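Local coordinates for protein 4'-phospho-dehydrooxetanocin synthase (Bacillus megaterium, PDB 5UL3) that catalyses the oxidative ring contraction of dAMP to an oxetane aldehyde in oxetanocin A biosynthesis, using cobalamin, a [4Fe-4S] cluster and S-adenosylmethionine, at residues L483-E494 with H638-S649. Residues are numbered along the deposited sequence; the frame is centred on the assembly and turned at random.
Sequences LDNLKENLDFLE and HFLLKYLVYNLS. With EDO (1,2-ethanediol), chain H.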
ATOM      1  N   LEU A 483       0.169 -31.829 -11.820  1.00 36.60           N
ATOM      2  CA  LEU A 483       0.497 -30.739 -12.730  1.00 37.90           C
ATOM      3  C   LEU A 483      -0.722 -30.095 -13.388  1.00 31.98           C
ATOM      4  O   LEU A 483      -0.559 -29.096 -14.101  1.00 36.67           O
ATOM      5  CB  LEU A 483       1.458 -31.244 -13.819  1.00 30.85           C
ATOM      6  CG  LEU A 483       2.822 -31.753 -13.345  1.00 37.17           C
ATOM      7  CD1 LEU A 483       3.593 -32.434 -14.481  1.00 39.36           C
ATOM      8  CD2 LEU A 483       3.657 -30.622 -12.750  1.00 33.91           C
ATOM      9  N   ASP A 484      -1.932 -30.624 -13.160  1.00 29.51           N
ATOM     10  CA  ASP A 484      -3.116 -30.142 -13.876  1.00 32.81           C
ATOM     11  C   ASP A 484      -3.330 -28.642 -13.680  1.00 37.24           C
ATOM     12  O   ASP A 484      -3.644 -27.922 -14.632  1.00 30.10           O
ATOM     13  CB  ASP A 484      -4.369 -30.895 -13.419  1.00 38.10           C
ATOM     14  CG  ASP A 484      -4.476 -32.284 -14.017  1.00 50.05           C
ATOM     15  OD1 ASP A 484      -3.617 -32.646 -14.847  1.00 45.27           O
ATOM     16  OD2 ASP A 484      -5.430 -33.005 -13.649  1.00 48.55           O
ATOM     17  N   ASN A 485      -3.223 -28.163 -12.436  1.00 33.00           N
ATOM     18  CA  ASN A 485      -3.464 -26.739 -12.185  1.00 33.22           C
ATOM     19  C   ASN A 485      -2.425 -25.859 -12.876  1.00 31.41           C
ATOM     20  O   ASN A 485      -2.754 -24.743 -13.302  1.00 31.82           O
ATOM     21  CB  ASN A 485      -3.455 -26.433 -10.687  1.00 29.41           C
ATOM     22  CG  ASN A 485      -4.636 -27.044  -9.937  1.00 34.43           C
ATOM     23  OD1 ASN A 485      -4.683 -26.978  -8.724  1.00 30.43           O
ATOM     24  ND2 ASN A 485      -5.569 -27.657 -10.655  1.00 35.01           N
ATOM     25  N   LEU A 486      -1.180 -26.328 -12.997  1.00 28.78           N
ATOM     26  CA  LEU A 486      -0.185 -25.538 -13.725  1.00 30.14           C
ATOM     27  C   LEU A 486      -0.531 -25.467 -15.203  1.00 35.48           C
ATOM     28  O   LEU A 486      -0.428 -24.402 -15.817  1.00 28.91           O
ATOM     29  CB  LEU A 486       1.224 -26.111 -13.532  1.00 27.00           C
ATOM     30  CG  LEU A 486       1.776 -26.209 -12.100  1.00 29.13           C
ATOM     31  CD1 LEU A 486       3.152 -26.856 -12.111  1.00 31.15           C
ATOM     32  CD2 LEU A 486       1.806 -24.837 -11.375  1.00 29.92           C
ATOM     33  N   LYS A 487      -0.941 -26.590 -15.799  1.00 29.95           N
ATOM     34  CA  LYS A 487      -1.356 -26.562 -17.195  1.00 32.47           C
ATOM     35  C   LYS A 487      -2.535 -25.624 -17.396  1.00 29.94           C
ATOM     36  O   LYS A 487      -2.579 -24.878 -18.382  1.00 30.49           O
ATOM     37  CB  LYS A 487      -1.712 -27.973 -17.669  1.00 33.22           C
ATOM     38  CG  LYS A 487      -0.536 -28.923 -17.634  1.00 30.85           C
ATOM     39  CD  LYS A 487      -0.893 -30.268 -18.296  1.00 42.53           C
ATOM     40  CE  LYS A 487       0.325 -31.171 -18.411  1.00 47.32           C
ATOM     41  NZ  LYS A 487       0.014 -32.468 -19.106  1.00 51.88           N
ATOM     42  N   GLU A 488      -3.510 -25.667 -16.484  1.00 27.73           N
ATOM     43  CA  GLU A 488      -4.651 -24.760 -16.568  1.00 25.57           C
ATOM     44  C   GLU A 488      -4.199 -23.307 -16.453  1.00 30.12           C
ATOM     45  O   GLU A 488      -4.692 -22.430 -17.173  1.00 31.74           O
ATOM     46  CB  GLU A 488      -5.667 -25.090 -15.475  1.00 31.00           C
ATOM     47  CG  GLU A 488      -6.359 -26.449 -15.639  1.00 37.35           C
ATOM     48  CD  GLU A 488      -6.870 -27.013 -14.314  1.00 47.45           C
ATOM     49  OE1 GLU A 488      -7.016 -26.245 -13.344  1.00 41.73           O
ATOM     50  OE2 GLU A 488      -7.119 -28.239 -14.237  1.00 54.81           O
ATOM     51  N   ASN A 489      -3.257 -23.040 -15.550  1.00 27.32           N
ATOM     52  CA  ASN A 489      -2.731 -21.682 -15.399  1.00 28.23           C
ATOM     53  C   ASN A 489      -2.045 -21.206 -16.673  1.00 31.70           C
ATOM     54  O   ASN A 489      -2.262 -20.076 -17.125  1.00 28.17           O
ATOM     55  CB  ASN A 489      -1.756 -21.643 -14.230  1.00 25.53           C
ATOM     56  CG  ASN A 489      -2.457 -21.478 -12.906  1.00 24.23           C
ATOM     57  OD1 ASN A 489      -3.648 -21.186 -12.863  1.00 24.61           O
ATOM     58  ND2 ASN A 489      -1.725 -21.659 -11.821  1.00 25.69           N
ATOM     59  N   LEU A 490      -1.166 -22.042 -17.229  1.00 25.03           N
ATOM     60  CA  LEU A 490      -0.439 -21.672 -18.437  1.00 32.96           C
ATOM     61  C   LEU A 490      -1.392 -21.387 -19.591  1.00 32.13           C
ATOM     62  O   LEU A 490      -1.206 -20.406 -20.329  1.00 31.55           O
ATOM     63  CB  LEU A 490       0.540 -22.785 -18.809  1.00 30.56           C
ATOM     64  CG  LEU A 490       1.705 -23.044 -17.852  1.00 28.06           C
ATOM     65  CD1 LEU A 490       2.373 -24.375 -18.206  1.00 32.04           C
ATOM     66  CD2 LEU A 490       2.722 -21.889 -17.923  1.00 28.78           C
ATOM     67  N   ASP A 491      -2.415 -22.239 -19.764  1.00 33.14           N
ATOM     68  CA  ASP A 491      -3.446 -21.996 -20.774  1.00 31.86           C
ATOM     69  C   ASP A 491      -4.115 -20.640 -20.568  1.00 32.20           C
ATOM     70  O   ASP A 491      -4.256 -19.852 -21.512  1.00 29.61           O
ATOM     71  CB  ASP A 491      -4.502 -23.104 -20.728  1.00 34.68           C
ATOM     72  CG  ASP A 491      -4.012 -24.416 -21.315  1.00 42.12           C
ATOM     73  OD1 ASP A 491      -2.929 -24.428 -21.939  1.00 44.36           O
ATOM     74  OD2 ASP A 491      -4.725 -25.432 -21.149  1.00 51.29           O
ATOM     75  N   PHE A 492      -4.567 -20.367 -19.339  1.00 29.89           N
ATOM     76  CA  PHE A 492      -5.153 -19.071 -19.009  1.00 26.59           C
ATOM     77  C   PHE A 492      -4.226 -17.916 -19.391  1.00 26.55           C
ATOM     78  O   PHE A 492      -4.652 -16.948 -20.035  1.00 28.22           O
ATOM     79  CB  PHE A 492      -5.472 -19.017 -17.511  1.00 26.70           C
ATOM     80  CG  PHE A 492      -5.922 -17.657 -17.015  1.00 27.39           C
ATOM     81  CD1 PHE A 492      -7.264 -17.290 -17.053  1.00 28.83           C
ATOM     82  CD2 PHE A 492      -5.008 -16.764 -16.483  1.00 29.28           C
ATOM     83  CE1 PHE A 492      -7.687 -16.051 -16.574  1.00 31.08           C
ATOM     84  CE2 PHE A 492      -5.428 -15.515 -16.012  1.00 24.69           C
ATOM     85  CZ  PHE A 492      -6.771 -15.166 -16.059  1.00 30.16           C
ATOM     86  N   LEU A 493      -2.961 -17.998 -18.973  1.00 27.89           N
ATOM     87  CA  LEU A 493      -2.000 -16.923 -19.188  1.00 29.03           C
ATOM     88  C   LEU A 493      -1.663 -16.711 -20.659  1.00 30.91           C
ATOM     89  O   LEU A 493      -1.249 -15.609 -21.031  1.00 28.04           O
ATOM     90  CB  LEU A 493      -0.723 -17.212 -18.399  1.00 27.85           C
ATOM     91  CG  LEU A 493      -0.916 -17.141 -16.884  1.00 25.77           C
ATOM     92  CD1 LEU A 493       0.230 -17.830 -16.230  1.00 30.80           C
ATOM     93  CD2 LEU A 493      -0.989 -15.673 -16.424  1.00 23.68           C
ATOM     94  N   GLU A 494      -1.821 -17.730 -21.493  1.00 28.28           N
ATOM     95  CA  GLU A 494      -1.582 -17.625 -22.927  1.00 31.90           C
ATOM     96  C   GLU A 494      -2.796 -17.129 -23.706  1.00 31.34           C
ATOM     97  O   GLU A 494      -2.688 -16.924 -24.917  1.00 34.54           O
ATOM     98  CB  GLU A 494      -1.118 -18.983 -23.476  1.00 30.77           C
ATOM     99  CG  GLU A 494       0.289 -19.330 -23.051  1.00 28.53           C
ATOM    100  CD  GLU A 494       0.637 -20.796 -23.218  1.00 33.68           C
ATOM    101  OE1 GLU A 494       0.101 -21.433 -24.153  1.00 41.87           O
ATOM    102  OE2 GLU A 494       1.441 -21.307 -22.400  1.00 31.91           O
ATOM    103  N   HIS A 638       7.947 -17.171 -19.145  1.00 25.71           N
ATOM    104  CA  HIS A 638       6.679 -17.892 -19.190  1.00 30.04           C
ATOM    105  C   HIS A 638       6.864 -19.276 -19.800  1.00 32.35           C
ATOM    106  O   HIS A 638       6.389 -20.284 -19.261  1.00 27.61           O
ATOM    107  CB  HIS A 638       5.627 -17.125 -19.986  1.00 26.25           C
ATOM    108  CG  HIS A 638       4.394 -17.937 -20.235  1.00 29.02           C
ATOM    109  ND1 HIS A 638       3.389 -18.059 -19.299  1.00 26.89           N
ATOM    110  CD2 HIS A 638       4.035 -18.726 -21.277  1.00 28.10           C
ATOM    111  CE1 HIS A 638       2.452 -18.870 -19.764  1.00 28.86           C
ATOM    112  NE2 HIS A 638       2.822 -19.291 -20.962  1.00 28.76           N
ATOM    113  N   PHE A 639       7.538 -19.344 -20.940  1.00 29.90           N
ATOM    114  CA  PHE A 639       7.603 -20.628 -21.616  1.00 31.50           C
ATOM    115  C   PHE A 639       8.636 -21.557 -21.005  1.00 32.15           C
ATOM    116  O   PHE A 639       8.623 -22.755 -21.312  1.00 34.83           O
ATOM    117  CB  PHE A 639       7.833 -20.413 -23.109  1.00 31.52           C
ATOM    118  CG  PHE A 639       6.609 -19.925 -23.816  1.00 34.00           C
ATOM    119  CD1 PHE A 639       5.512 -20.761 -23.973  1.00 31.38           C
ATOM    120  CD2 PHE A 639       6.525 -18.625 -24.278  1.00 38.01           C
ATOM    121  CE1 PHE A 639       4.352 -20.310 -24.606  1.00 34.88           C
ATOM    122  CE2 PHE A 639       5.371 -18.165 -24.898  1.00 33.49           C
ATOM    123  CZ  PHE A 639       4.284 -19.004 -25.065  1.00 36.96           C
ATOM    124  N   LEU A 640       9.490 -21.048 -20.116  1.00 26.07           N
ATOM    125  CA  LEU A 640      10.295 -21.932 -19.282  1.00 32.76           C
ATOM    126  C   LEU A 640       9.413 -22.920 -18.530  1.00 30.90           C
ATOM    127  O   LEU A 640       9.657 -24.132 -18.553  1.00 28.75           O
ATOM    128  CB  LEU A 640      11.122 -21.128 -18.289  1.00 26.21           C
ATOM    129  CG  LEU A 640      11.644 -21.968 -17.124  1.00 31.64           C
ATOM    130  CD1 LEU A 640      12.800 -22.922 -17.573  1.00 29.01           C
ATOM    131  CD2 LEU A 640      12.072 -21.088 -15.960  1.00 31.69           C
ATOM    132  N   LEU A 641       8.388 -22.412 -17.836  1.00 28.12           N
ATOM    133  CA  LEU A 641       7.522 -23.306 -17.077  1.00 29.16           C
ATOM    134  C   LEU A 641       6.749 -24.246 -17.995  1.00 32.10           C
ATOM    135  O   LEU A 641       6.557 -25.424 -17.667  1.00 33.24           O
ATOM    136  CB  LEU A 641       6.562 -22.507 -16.198  1.00 23.57           C
ATOM    137  CG  LEU A 641       5.692 -23.383 -15.305  1.00 29.24           C
ATOM    138  CD1 LEU A 641       6.569 -24.365 -14.542  1.00 33.82           C
ATOM    139  CD2 LEU A 641       4.894 -22.501 -14.339  1.00 30.45           C
ATOM    140  N   LYS A 642       6.290 -23.750 -19.147  1.00 30.43           N
ATOM    141  CA  LYS A 642       5.612 -24.634 -20.086  1.00 37.79           C
ATOM    142  C   LYS A 642       6.556 -25.735 -20.557  1.00 35.12           C
ATOM    143  O   LYS A 642       6.155 -26.898 -20.686  1.00 34.77           O
ATOM    144  CB  LYS A 642       5.065 -23.833 -21.268  1.00 31.42           C
ATOM    145  CG  LYS A 642       4.095 -24.607 -22.137  1.00 30.71           C
ATOM    146  CD  LYS A 642       3.513 -23.727 -23.230  1.00 38.52           C
ATOM    147  CE  LYS A 642       2.189 -24.278 -23.761  1.00 40.43           C
ATOM    148  NZ  LYS A 642       1.007 -24.178 -22.823  1.00 37.58           N
ATOM    149  N   TYR A 643       7.829 -25.389 -20.744  1.00 31.77           N
ATOM    150  CA  TYR A 643       8.840 -26.361 -21.148  1.00 34.13           C
ATOM    151  C   TYR A 643       9.114 -27.376 -20.042  1.00 42.71           C
ATOM    152  O   TYR A 643       9.238 -28.578 -20.316  1.00 38.29           O
ATOM    153  CB  TYR A 643      10.107 -25.609 -21.537  1.00 31.68           C
ATOM    154  CG  TYR A 643      11.246 -26.452 -22.064  1.00 35.97           C
ATOM    155  CD1 TYR A 643      11.153 -27.091 -23.290  1.00 38.97           C
ATOM    156  CD2 TYR A 643      12.426 -26.564 -21.351  1.00 36.00           C
ATOM    157  CE1 TYR A 643      12.213 -27.849 -23.784  1.00 42.22           C
ATOM    158  CE2 TYR A 643      13.495 -27.313 -21.840  1.00 39.83           C
ATOM    159  CZ  TYR A 643      13.379 -27.955 -23.050  1.00 45.01           C
ATOM    160  OH  TYR A 643      14.440 -28.700 -23.516  1.00 43.55           O
ATOM    161  N   LEU A 644       9.220 -26.918 -18.790  1.00 31.14           N
ATOM    162  CA  LEU A 644       9.422 -27.849 -17.680  1.00 33.58           C
ATOM    163  C   LEU A 644       8.245 -28.812 -17.535  1.00 41.47           C
ATOM    164  O   LEU A 644       8.443 -30.019 -17.341  1.00 37.33           O
ATOM    165  CB  LEU A 644       9.655 -27.080 -16.377  1.00 32.52           C
ATOM    166  CG  LEU A 644      10.967 -26.291 -16.266  1.00 31.98           C
ATOM    167  CD1 LEU A 644      10.963 -25.385 -15.031  1.00 28.84           C
ATOM    168  CD2 LEU A 644      12.135 -27.242 -16.207  1.00 41.61           C
ATOM    169  N   VAL A 645       7.014 -28.301 -17.629  1.00 32.40           N
ATOM    170  CA  VAL A 645       5.832 -29.153 -17.500  1.00 35.51           C
ATOM    171  C   VAL A 645       5.742 -30.112 -18.684  1.00 41.52           C
ATOM    172  O   VAL A 645       5.336 -31.274 -18.537  1.00 40.72           O
ATOM    173  CB  VAL A 645       4.560 -28.293 -17.363  1.00 36.85           C
ATOM    174  CG1 VAL A 645       3.280 -29.162 -17.432  1.00 33.07           C
ATOM    175  CG2 VAL A 645       4.585 -27.514 -16.054  1.00 35.70           C
ATOM    176  N   TYR A 646       6.122 -29.642 -19.875  1.00 35.67           N
ATOM    177  CA  TYR A 646       6.134 -30.511 -21.047  1.00 45.51           C
ATOM    178  C   TYR A 646       7.083 -31.686 -20.855  1.00 46.53           C
ATOM    179  O   TYR A 646       6.765 -32.819 -21.234  1.00 41.77           O
ATOM    180  CB  TYR A 646       6.539 -29.728 -22.292  1.00 38.42           C
ATOM    181  CG  TYR A 646       6.512 -30.582 -23.536  1.00 45.97           C
ATOM    182  CD1 TYR A 646       5.317 -30.815 -24.211  1.00 44.50           C
ATOM    183  CD2 TYR A 646       7.672 -31.170 -24.030  1.00 47.88           C
ATOM    184  CE1 TYR A 646       5.280 -31.602 -25.348  1.00 50.78           C
ATOM    185  CE2 TYR A 646       7.645 -31.960 -25.167  1.00 44.32           C
ATOM    186  CZ  TYR A 646       6.447 -32.170 -25.820  1.00 50.84           C
ATOM    187  OH  TYR A 646       6.413 -32.957 -26.948  1.00 58.72           O
ATOM    188  N   ASN A 647       8.260 -31.428 -20.283  1.00 38.44           N
ATOM    189  CA  ASN A 647       9.248 -32.481 -20.110  1.00 43.70           C
ATOM    190  C   ASN A 647       8.852 -33.457 -19.016  1.00 53.03           C
ATOM    191  O   ASN A 647       9.428 -34.548 -18.937  1.00 47.02           O
ATOM    192  CB  ASN A 647      10.612 -31.868 -19.815  1.00 38.29           C
ATOM    193  CG  ASN A 647      11.368 -31.497 -21.087  1.00 56.73           C
ATOM    194  OD1 ASN A 647      11.893 -32.369 -21.779  1.00 61.23           O
ATOM    195  ND2 ASN A 647      11.422 -30.202 -21.402  1.00 44.01           N
ATOM    196  N   LEU A 648       7.883 -33.093 -18.181  1.00 35.60           N
ATOM    197  CA  LEU A 648       7.333 -34.003 -17.189  1.00 41.43           C
ATOM    198  C   LEU A 648       6.066 -34.688 -17.665  1.00 43.42           C
ATOM    199  O   LEU A 648       5.796 -35.821 -17.260  1.00 40.45           O
ATOM    200  CB  LEU A 648       7.020 -33.257 -15.887  1.00 44.77           C
ATOM    201  CG  LEU A 648       8.150 -32.545 -15.150  1.00 43.45           C
ATOM    202  CD1 LEU A 648       7.559 -31.656 -14.058  1.00 36.84           C
ATOM    203  CD2 LEU A 648       9.103 -33.545 -14.552  1.00 45.21           C
ATOM    204  N   SER A 649       5.296 -34.026 -18.522  1.00 36.19           N
ATOM    205  CA  SER A 649       3.965 -34.493 -18.903  1.00 44.35           C
ATOM    206  C   SER A 649       3.655 -33.932 -20.281  1.00 45.71           C
ATOM    207  O   SER A 649       2.885 -32.979 -20.432  1.00 43.16           O
ATOM    208  CB  SER A 649       2.917 -34.066 -17.872  1.00 44.61           C
ATOM    209  OG  SER A 649       1.606 -34.431 -18.259  1.00 51.43           O
TER
HETATM  210  C1  EDO H 807       3.663 -17.124 -15.882  1.00 38.12           C
HETATM  211  O1  EDO H 807       3.178 -16.572 -17.113  1.00 36.37           O
HETATM  212  C2  EDO H 807       3.056 -16.297 -14.746  1.00 34.41           C
HETATM  213  O2  EDO H 807       3.435 -16.884 -13.507  1.00 30.58           O
HETATM  214  O   HOH W   1      -1.077 -25.789 -20.773  1.00 53.89           O
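Glu494 OE2 takes two hydrogen bonds from the opposing helix. His638 NE2 donates a nearly straight one, at 2.8 Å with an N-H...O angle of 170°; the bond meets the anti lone pair of OE2, which sits close to the imidazole plane, the carboxylate standing nearly perpendicular to the ring. Lys642 NZ comes from the syn side at 2.9 Å from Glu494 OE2, a salt bridge with a weak second bond to OE1. A bend at the last torsion of Lys642 (chi4 71°) turns its ammonium onto the carboxylate. Both donors together should favour the ionised form of Glu494. A water donates to Asp491 OD1 and Lys487 O and accepts weakly from Lys642 NZ, while His638 ND1 shares a hydrogen bond with the O1 of an ethanediol.

At the other end, Lys487, extended beyond CG, runs past Val645, its CE 3.7 Å from Val645 CG1, and its NZ donates to Ser649 OG (2.7 Å) and Ser649 O (3.2 Å).

Between these polar ends Leu490 is wedged in with both methyls: CD2 lies 3.5 Å from His638 CE1, and CD1 rests on the Lys642 backbone, 3.8 Å from CA. Leu486 and Leu483 continue the apolar seam onto Val645 and Leu648.

The axes of 484-493 and 638-648 cross at -143° and come within 10.7 Å, a roughly antiparallel helix pair. It joins helix 484-493, part of the radical SAM core, to long helix 620-648, consistent with packing of the AdoMet radical domain against the C-terminal helix bundle.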